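Local coordinates for cellulose biosynthesis protein BcsG (Salmonella typhimurium LT2, PDB 5OLT), which is required for cellulose biosynthesis, this chain being its zinc-binding extramembrane domain, related to the alkaline phosphatase family, at residues Gln51-Pro54 against Asp55-Pro58; Cys130-Phe133 against Asp134-Lys138. All coordinates share one frame; numbering follows the deposited sequence. Where two conformers were deposited one is given.

Contact 1 of 2, residues Gln51-Pro54 against Asp55-Pro58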
loop_
_atom_site.group_PDB
_atom_site.type_symbol
_atom_site.label_atom_id
_atom_site.label_comp_id
_atom_site.label_asym_id
_atom_site.label_seq_id
_atom_site.Cartn_x
_atom_site.Cartn_y
_atom_site.Cartn_z
ATOM N N GLN A 51 -15.079 -16.137 -12.436
ATOM C CA GLN A 51 -14.188 -16.189 -13.607
ATOM C C GLN A 51 -14.381 -14.865 -14.327
ATOM O O GLN A 51 -15.348 -14.143 -14.062
ATOM C CB GLN A 51 -14.463 -17.406 -14.539
ATOM C CG GLN A 51 -15.801 -17.377 -15.273
ATOM C CD GLN A 51 -17.004 -17.401 -14.340
ATOM O OE1 GLN A 51 -17.146 -18.292 -13.499
ATOM N NE2 GLN A 51 -17.871 -16.409 -14.479
ATOM N N LEU A 52 -13.460 -14.546 -15.234
ATOM C CA LEU A 52 -13.610 -13.343 -16.045
ATOM C C LEU A 52 -14.600 -13.602 -17.169
ATOM O O LEU A 52 -14.627 -14.718 -17.689
ATOM C CB LEU A 52 -12.257 -12.932 -16.621
ATOM C CG LEU A 52 -11.211 -12.492 -15.594
ATOM C CD1 LEU A 52 -9.902 -12.126 -16.291
ATOM C CD2 LEU A 52 -11.731 -11.342 -14.743
ATOM N N PRO A 53 -15.412 -12.585 -17.541
ATOM C CA PRO A 53 -16.336 -12.709 -18.685
ATOM C C PRO A 53 -15.561 -12.938 -19.990
ATOM O O PRO A 53 -14.358 -12.610 -20.070
ATOM C CB PRO A 53 -17.050 -11.352 -18.707
ATOM C CG PRO A 53 -16.113 -10.417 -18.010
ATOM C CD PRO A 53 -15.490 -11.243 -16.925
ATOM N N PRO A 54 -16.229 -13.484 -21.025
ATOM C CA PRO A 54 -15.458 -13.802 -22.231
ATOM C C PRO A 54 -14.921 -12.561 -22.960
ATOM O O PRO A 54 -13.908 -12.657 -23.657
ATOM C CB PRO A 54 -16.460 -14.607 -23.101
ATOM C CG PRO A 54 -17.554 -15.015 -22.162
ATOM C CD PRO A 54 -17.637 -13.930 -21.142
ATOM N N ASP A 55 -15.562 -11.411 -22.745
ATOM C CA ASP A 55 -15.103 -10.136 -23.331
ATOM C C ASP A 55 -14.205 -9.297 -22.393
ATOM O O ASP A 55 -14.058 -8.068 -22.586
ATOM C CB ASP A 55 -16.305 -9.315 -23.792
ATOM C CG ASP A 55 -17.258 -8.991 -22.658
ATOM O OD1 ASP A 55 -17.160 -9.611 -21.560
ATOM O OD2 ASP A 55 -18.102 -8.097 -22.861
ATOM N N ALA A 56 -13.602 -9.951 -21.398
ATOM C CA ALA A 56 -12.656 -9.255 -20.498
ATOM C C ALA A 56 -11.440 -8.817 -21.303
ATOM O O ALA A 56 -11.057 -9.446 -22.292
ATOM C CB ALA A 56 -12.224 -10.165 -19.348
ATOM N N GLN A 57 -10.840 -7.715 -20.880
ATOM C CA GLN A 57 -9.672 -7.158 -21.550
ATOM C C GLN A 57 -8.426 -7.372 -20.699
ATOM O O GLN A 57 -8.408 -6.957 -19.531
ATOM C CB GLN A 57 -9.884 -5.669 -21.801
ATOM C CG GLN A 57 -11.109 -5.387 -22.647
ATOM C CD GLN A 57 -10.991 -5.985 -24.038
ATOM O OE1 GLN A 57 -10.065 -5.672 -24.765
ATOM N NE2 GLN A 57 -11.915 -6.868 -24.396
ATOM N N PRO A 58 -7.380 -7.998 -21.266
ATOM C CA PRO A 58 -6.118 -8.211 -20.528
ATOM C C PRO A 58 -5.438 -6.877 -20.213
ATOM O O PRO A 58 -5.504 -5.920 -20.990
ATOM C CB PRO A 58 -5.247 -9.009 -21.511
ATOM C CG PRO A 58 -6.201 -9.605 -22.483
ATOM C CD PRO A 58 -7.319 -8.633 -22.607
#
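A type I beta turn from Pro53 to Ala56 reverses the chain in the loop that leads from helix 27-42 to strand 60-66 of the central sheet. Its closing bond runs from Ala56 N to Pro53 O, 3.1 Å long with an N-H...O angle of 153°, and the donor stands well above the carbonyl plane. Pro54 and Asp55 take the two corner positions; the proline ring ties the first corner's phi near the value such a turn needs. The methyl of Ala56 points back to Leu52 and Pro53, with Leu52 CB 3.9 Å from Ala56 CB and Pro53 CG 4.1 Å from Ala56 CB. Leu52 and Ala56 both touch Arg209, in the loop just before strand 210-216. Asp55 sets its CG between its own backbone N and carbonyl carbon (chi1 60°), a torsion that brings Asp55 OD1 to 3.3 Å from Pro53 CB, the two side chains crossing at about a right angle. OD1 also takes a salt bridge from Lys332. Past the turn, the Gln57 side chain curls back, and in the conformer given its NE2 donates to Asp55 O at 3.1 Å, with that oxygen close to the amide plane.

Contact 2 of 2, residues Cys130-Phe133 against Asp134-Lys138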
loop_
_atom_site.group_PDB
_atom_site.type_symbol
_atom_site.label_atom_id
_atom_site.label_comp_id
_atom_site.label_asym_id
_atom_site.label_seq_id
_atom_site.Cartn_x
_atom_site.Cartn_y
_atom_site.Cartn_z
ATOM N N CYS A 130 -8.054 -13.991 0.890
ATOM C CA CYS A 130 -7.464 -12.761 1.396
ATOM C C CYS A 130 -6.245 -12.324 0.591
ATOM O O CYS A 130 -5.883 -11.132 0.644
ATOM C CB CYS A 130 -7.081 -12.913 2.852
ATOM S SG CYS A 130 -8.500 -13.272 3.922
ATOM N N TYR A 131 -5.643 -13.244 -0.155
ATOM C CA TYR A 131 -4.380 -12.975 -0.833
ATOM C C TYR A 131 -4.646 -12.385 -2.197
ATOM O O TYR A 131 -5.070 -13.080 -3.108
ATOM C CB TYR A 131 -3.508 -14.227 -0.937
ATOM C CG TYR A 131 -3.105 -14.799 0.402
ATOM C CD1 TYR A 131 -3.989 -15.608 1.128
ATOM C CD2 TYR A 131 -1.839 -14.539 0.931
ATOM C CE1 TYR A 131 -3.616 -16.154 2.352
ATOM C CE2 TYR A 131 -1.466 -15.080 2.170
ATOM C CZ TYR A 131 -2.359 -15.907 2.841
ATOM O OH TYR A 131 -2.032 -16.454 4.074
ATOM N N LEU A 132 -4.417 -11.072 -2.312
ATOM C CA LEU A 132 -4.756 -10.342 -3.531
ATOM C C LEU A 132 -4.177 -11.006 -4.799
ATOM O O LEU A 132 -4.897 -11.159 -5.826
ATOM C CB LEU A 132 -4.225 -8.906 -3.402
ATOM C CG LEU A 132 -4.339 -8.001 -4.640
ATOM C CD1 LEU A 132 -5.830 -7.791 -4.975
ATOM C CD2 LEU A 132 -3.601 -6.678 -4.350
ATOM N N PHE A 133 -2.899 -11.355 -4.766
ATOM C CA PHE A 133 -2.231 -11.934 -5.931
ATOM C C PHE A 133 -2.735 -13.341 -6.237
ATOM O O PHE A 133 -2.734 -13.743 -7.408
ATOM C CB PHE A 133 -0.700 -11.852 -5.817
ATOM C CG PHE A 133 -0.182 -10.454 -5.989
ATOM C CD1 PHE A 133 -0.183 -9.551 -4.927
ATOM C CD2 PHE A 133 0.281 -10.033 -7.233
ATOM C CE1 PHE A 133 0.271 -8.241 -5.107
ATOM C CE2 PHE A 133 0.758 -8.738 -7.420
ATOM C CZ PHE A 133 0.744 -7.838 -6.369
ATOM N N ASP A 134 -3.202 -14.070 -5.214
ATOM C CA ASP A 134 -3.803 -15.389 -5.482
ATOM C C ASP A 134 -5.152 -15.254 -6.143
ATOM O O ASP A 134 -5.486 -16.034 -7.042
ATOM C CB ASP A 134 -3.938 -16.162 -4.187
ATOM C CG ASP A 134 -2.632 -16.763 -3.745
ATOM O OD1 ASP A 134 -1.668 -16.831 -4.561
ATOM O OD2 ASP A 134 -2.569 -17.188 -2.568
ATOM N N ASN A 135 -5.929 -14.261 -5.712
ATOM C CA ASN A 135 -7.206 -13.959 -6.345
ATOM C C ASN A 135 -6.964 -13.646 -7.819
ATOM O O ASN A 135 -7.723 -14.100 -8.683
ATOM C CB ASN A 135 -7.902 -12.778 -5.642
ATOM C CG ASN A 135 -8.377 -13.139 -4.231
ATOM O OD1 ASN A 135 -8.736 -14.297 -3.959
ATOM N ND2 ASN A 135 -8.376 -12.175 -3.335
ATOM N N LEU A 136 -5.911 -12.881 -8.113
ATOM C CA LEU A 136 -5.620 -12.578 -9.513
ATOM C C LEU A 136 -5.081 -13.780 -10.274
ATOM O O LEU A 136 -5.471 -14.007 -11.442
ATOM C CB LEU A 136 -4.652 -11.398 -9.575
ATOM C CG LEU A 136 -5.278 -10.109 -9.051
ATOM C CD1 LEU A 136 -4.161 -9.080 -8.896
ATOM C CD2 LEU A 136 -6.405 -9.591 -9.966
ATOM N N ALA A 137 -4.243 -14.599 -9.613
ATOM C CA ALA A 137 -3.695 -15.799 -10.283
ATOM C C ALA A 137 -4.825 -16.723 -10.719
ATOM O O ALA A 137 -4.775 -17.287 -11.826
ATOM C CB ALA A 137 -2.736 -16.552 -9.392
ATOM N N LYS A 138 -5.847 -16.850 -9.870
ATOM C CA LYS A 138 -7.033 -17.680 -10.131
ATOM C C LYS A 138 -7.760 -17.245 -11.398
ATOM O O LYS A 138 -8.343 -18.076 -12.111
ATOM C CB LYS A 138 -7.994 -17.621 -8.929
ATOM C CG LYS A 138 -7.641 -18.579 -7.805
ATOM C CD LYS A 138 -8.293 -18.235 -6.473
ATOM C CE LYS A 138 -9.753 -17.822 -6.598
ATOM N NZ LYS A 138 -10.411 -17.791 -5.256
#
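Tyr131 O receives two backbone N-H groups at the start of helix 132-138, a plain case of how a helix takes up its first amides. Asn135 N lies 3.0 Å from Tyr131 O, nearly in line with the carbonyl; Asp134 N is equally near Tyr131 O, but its bond is bent to 121° and weak. The next two bonds of the helix are Leu136 N to Leu132 O and a shorter one. In that second bond Ala137 N lies 2.8 Å from Phe133 O. Tyr131 itself occupies the N-cap position. Its side chain runs alongside that of Asp134 in the conformer given, pointing the same way, with ring and carboxylate planes 41° apart and Asp134 OD2 3.5 Å from Tyr131 CB. Asn135 turns CG beside its backbone N (chi1 -69°), bringing the amide back past the helix start, where ND2 donates to Glu129 O. On another side of the helix, Leu132 CG and Leu136 CD1 are 4.4 Å apart; Phe133 and Leu136 reach strands 60-66 and 210-216, and Phe133 also meets Gln143 of strand 142-147. Cys130, disulfide-bonded to Cys114, fastens the chain just ahead of the cap. With Asp134 in the first turn, its negative charge would be expected to interact favourably with the helix dipole.

In the fold
The two contacts contrast a surface turn with a buried helix start, their centres 16 Å apart on the same side of the chain's centre and their nearest atoms about 6 Å apart without touching. They relate differently to the large mixed sheet: contact 1 leads into strand 60-66, while contact 2 packs side chains on that strand and on its neighbour 210-216. Where contact 1 relies on a single closing backbone bond and proline rings, contact 2 repeats helical bonds and adds a disulfide and an apolar face. Contact 1 thus meets charged partners at the surface, Lys332 and Arg209, whereas contact 2 rests largely on apolar strand residues such as Val63, Ala211 and Phe213.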